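PDB 6ZTK: mialostatin from Ixodes ricinus, which inhibits cysteine cathepsins of the tick midgut, restraining their digestion of blood proteins, and also inhibits several host cathepsins. Local coordinates for residues Ala76-Lys81 against Thr121-Asn126. Residues are numbered along the deposited sequence; the frame is centred on the assembly and turned at random.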
ATOM      1  N   ALA A  76      -2.677  10.390  18.437  0.50 16.15           N
ATOM      2  CA  ALA A  76      -2.276  11.732  17.952  0.50 17.59           C
ATOM      3  C   ALA A  76      -3.035  12.007  16.661  0.50 17.86           C
ATOM      4  O   ALA A  76      -3.845  12.939  16.658  0.50 18.64           O
ATOM      5  CB  ALA A  76      -0.782  11.834  17.797  0.50 19.41           C
ATOM      6  N   GLY A  77      -2.810  11.175  15.653  0.50 17.70           N
ATOM      7  CA  GLY A  77      -3.615  11.190  14.425  0.50 15.88           C
ATOM      8  C   GLY A  77      -4.435   9.920  14.283  0.50 15.76           C
ATOM      9  O   GLY A  77      -4.715   9.233  15.297  0.50 17.73           O
ATOM     10  N   VAL A  78      -4.893   9.640  13.063  1.00 13.20           N
ATOM     11  CA  VAL A  78      -5.596   8.407  12.740  1.00 13.89           C
ATOM     12  C   VAL A  78      -4.681   7.481  11.977  1.00 13.86           C
ATOM     13  O   VAL A  78      -4.113   7.886  10.976  1.00 13.99           O
ATOM     14  CB  VAL A  78      -6.864   8.727  11.920  1.00 15.68           C
ATOM     15  CG1 VAL A  78      -7.665   7.462  11.756  1.00 19.20           C
ATOM     16  CG2 VAL A  78      -7.677   9.823  12.594  1.00 16.89           C
ATOM     17  N   ASN A  79      -4.461   6.301  12.523  1.00 12.31           N
ATOM     18  CA  ASN A  79      -3.451   5.357  12.030  1.00 12.56           C
ATOM     19  C   ASN A  79      -4.144   4.154  11.396  1.00 14.88           C
ATOM     20  O   ASN A  79      -5.141   3.645  11.955  1.00 14.80           O
ATOM     21  CB  ASN A  79      -2.555   4.891  13.170  1.00 14.10           C
ATOM     22  CG  ASN A  79      -1.882   6.071  13.827  1.00 16.15           C
ATOM     23  OD1 ASN A  79      -0.915   6.599  13.274  1.00 17.63           O
ATOM     24  ND2 ASN A  79      -2.420   6.540  14.936  1.00 15.03           N
ATOM     25  N   TYR A  80      -3.584   3.704  10.288  1.00 13.87           N
ATOM     26  CA  TYR A  80      -4.143   2.600   9.483  1.00 14.66           C
ATOM     27  C   TYR A  80      -3.088   1.520   9.358  1.00 15.06           C
ATOM     28  O   TYR A  80      -1.946   1.793   8.939  1.00 18.63           O
ATOM     29  CB  TYR A  80      -4.545   3.089   8.089  1.00 15.14           C
ATOM     30  CG  TYR A  80      -5.615   4.118   8.096  1.00 15.53           C
ATOM     31  CD1 TYR A  80      -5.268   5.458   8.244  1.00 17.83           C
ATOM     32  CD2 TYR A  80      -6.961   3.828   8.029  1.00 17.05           C
ATOM     33  CE1 TYR A  80      -6.229   6.441   8.301  1.00 18.61           C
ATOM     34  CE2 TYR A  80      -7.935   4.801   8.103  1.00 18.82           C
ATOM     35  CZ  TYR A  80      -7.569   6.127   8.199  1.00 20.28           C
ATOM     36  OH  TYR A  80      -8.566   7.057   8.327  1.00 24.36           O
ATOM     37  N   LYS A  81      -3.413   0.295   9.731  1.00 13.02           N
ATOM     38  CA  LYS A  81      -2.531  -0.864   9.541  1.00 13.87           C
ATOM     39  C   LYS A  81      -3.150  -1.696   8.416  1.00 12.56           C
ATOM     40  O   LYS A  81      -4.278  -2.206   8.592  1.00 14.25           O
ATOM     41  CB  LYS A  81      -2.365  -1.681  10.827  1.00 14.47           C
ATOM     42  CG  LYS A  81      -1.471  -2.880  10.647  1.00 17.03           C
ATOM     43  CD  LYS A  81      -1.246  -3.591  11.995  1.00 21.74           C
ATOM     44  CE  LYS A  81      -0.418  -4.838  11.785  1.00 28.67           C
ATOM     45  NZ  LYS A  81      -0.322  -5.639  13.036  1.00 33.38           N
ATOM     46  N   THR A 121      -1.918   9.413   9.780  1.00 13.08           N
ATOM     47  CA  THR A 121      -2.578  10.554   9.117  1.00 15.43           C
ATOM     48  C   THR A 121      -3.024  11.586  10.127  1.00 16.14           C
ATOM     49  O   THR A 121      -3.328  11.278  11.295  1.00 14.24           O
ATOM     50  CB  THR A 121      -3.787  10.091   8.302  1.00 15.13           C
ATOM     51  OG1 THR A 121      -4.898   9.740   9.128  1.00 15.08           O
ATOM     52  CG2 THR A 121      -3.470   8.925   7.404  1.00 16.73           C
ATOM     53  N   VAL A 122      -3.092  12.830   9.645  1.00 16.84           N
ATOM     54  CA  VAL A 122      -3.693  13.948  10.414  1.00 17.19           C
ATOM     55  C   VAL A 122      -4.750  14.535   9.486  1.00 18.38           C
ATOM     56  O   VAL A 122      -4.445  15.295   8.571  1.00 21.37           O
ATOM     57  CB  VAL A 122      -2.638  14.939  10.905  1.00 17.85           C
ATOM     58  CG1 VAL A 122      -3.344  15.991  11.743  1.00 20.35           C
ATOM     59  CG2 VAL A 122      -1.488  14.297  11.645  1.00 20.25           C
ATOM     60  N   PRO A 123      -5.993  14.066   9.545  1.00 16.80           N
ATOM     61  CA  PRO A 123      -6.978  14.373   8.501  1.00 20.54           C
ATOM     62  C   PRO A 123      -7.227  15.877   8.380  1.00 21.13           C
ATOM     63  O   PRO A 123      -7.383  16.341   7.243  1.00 25.44           O
ATOM     64  CB  PRO A 123      -8.245  13.606   8.861  1.00 21.24           C
ATOM     65  CG  PRO A 123      -7.912  12.735  10.043  1.00 23.45           C
ATOM     66  CD  PRO A 123      -6.476  12.985  10.398  1.00 17.77           C
ATOM     67  N   TRP A 124      -7.224  16.570   9.503  1.00 20.63           N
ATOM     68  CA  TRP A 124      -7.520  18.028   9.513  1.00 23.49           C
ATOM     69  C   TRP A 124      -6.347  18.816   8.970  1.00 30.28           C
ATOM     70  O   TRP A 124      -6.563  20.030   8.764  1.00 31.86           O
ATOM     71  CB  TRP A 124      -7.887  18.532  10.899  1.00 21.87           C
ATOM     72  CG  TRP A 124      -6.871  18.363  11.973  1.00 21.85           C
ATOM     73  CD1 TRP A 124      -5.908  19.253  12.373  1.00 23.56           C
ATOM     74  CD2 TRP A 124      -6.678  17.189  12.786  1.00 19.29           C
ATOM     75  NE1 TRP A 124      -5.197  18.754  13.404  1.00 22.86           N
ATOM     76  CE2 TRP A 124      -5.630  17.466  13.695  1.00 19.45           C
ATOM     77  CE3 TRP A 124      -7.319  15.947  12.888  1.00 18.90           C
ATOM     78  CZ2 TRP A 124      -5.227  16.569  14.679  1.00 20.14           C
ATOM     79  CZ3 TRP A 124      -6.878  15.048  13.829  1.00 17.83           C
ATOM     80  CH2 TRP A 124      -5.837  15.337  14.709  1.00 20.46           C
ATOM     81  N   GLN A 125      -5.195  18.173   8.713  1.00 27.69           N
ATOM     82  CA  GLN A 125      -4.019  18.832   8.079  1.00 28.73           C
ATOM     83  C   GLN A 125      -3.683  18.184   6.751  1.00 28.75           C
ATOM     84  O   GLN A 125      -2.609  18.491   6.246  1.00 34.89           O
ATOM     85  CB  GLN A 125      -2.826  18.747   9.001  1.00 31.26           C
ATOM     86  CG  GLN A 125      -3.003  19.481  10.301  1.00 37.33           C
ATOM     87  CD  GLN A 125      -1.653  19.774  10.885  1.00 46.87           C
ATOM     88  OE1 GLN A 125      -1.154  19.058  11.757  1.00 51.98           O
ATOM     89  NE2 GLN A 125      -1.046  20.841  10.382  1.00 58.51           N
ATOM     90  N   ASN A 126      -4.533  17.297   6.248  1.00 27.85           N
ATOM     91  CA  ASN A 126      -4.299  16.492   5.014  1.00 33.95           C
ATOM     92  C   ASN A 126      -2.886  15.875   4.988  1.00 35.24           C
ATOM     93  O   ASN A 126      -2.299  15.796   3.878  1.00 36.90           O
ATOM     94  CB  ASN A 126      -4.578  17.333   3.754  1.00 40.76           C
ATOM     95  CG  ASN A 126      -4.739  16.479   2.510  1.00 47.74           C
ATOM     96  OD1 ASN A 126      -5.552  15.546   2.465  1.00 50.05           O
ATOM     97  ND2 ASN A 126      -3.959  16.792   1.487  1.00 60.58           N
TER
HETATM   98  O   HOH W   1      -7.357   9.538   7.835  0.50 16.29           O
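V78 and T121 face each other as an antiparallel hydrogen-bonded pair: V78 N donates to T121 O, and T121 N returns a bond of 2.9 Å to V78 O. The pair joins the start of strand 78-92 to the end of strand 113-122, where the chain enters the 3-10 turn 123-125. T121 holds its hydroxyl between its own backbone N and carbonyl carbon (chi1 74°), and OG1 gives V78 O a second bond, 2.7 Å long. N and OG1 of T121 reach this carbonyl oxygen from opposite faces of its plane. OG1 also accepts from a water that is hydrogen-bonded to Y80 OH as well, at 2.8 Å; both OG1 and the water sit at the edge of the Y80 ring, near its plane. T121 CG2 packs 3.8 Å from Y80 CE1. Beyond the pair, V78 CG2 touches P123 CG at 3.9 Å, the valine and proline crossing at about a right angle. The W124 ring lies against its own segment, V122 CG1 over the centre of one face. On the neighbouring strand 60-74, Q73 receives a bond from N79 ND2. The contact joins the bases of the QxVxG hairpin loop, ending at G77, and the P123-W124 loop, which in cystatins probably enter the protease cleft; the threonine hydroxyl reinforces this backbone pair and, through water, ties it to the tyrosine hydroxyl.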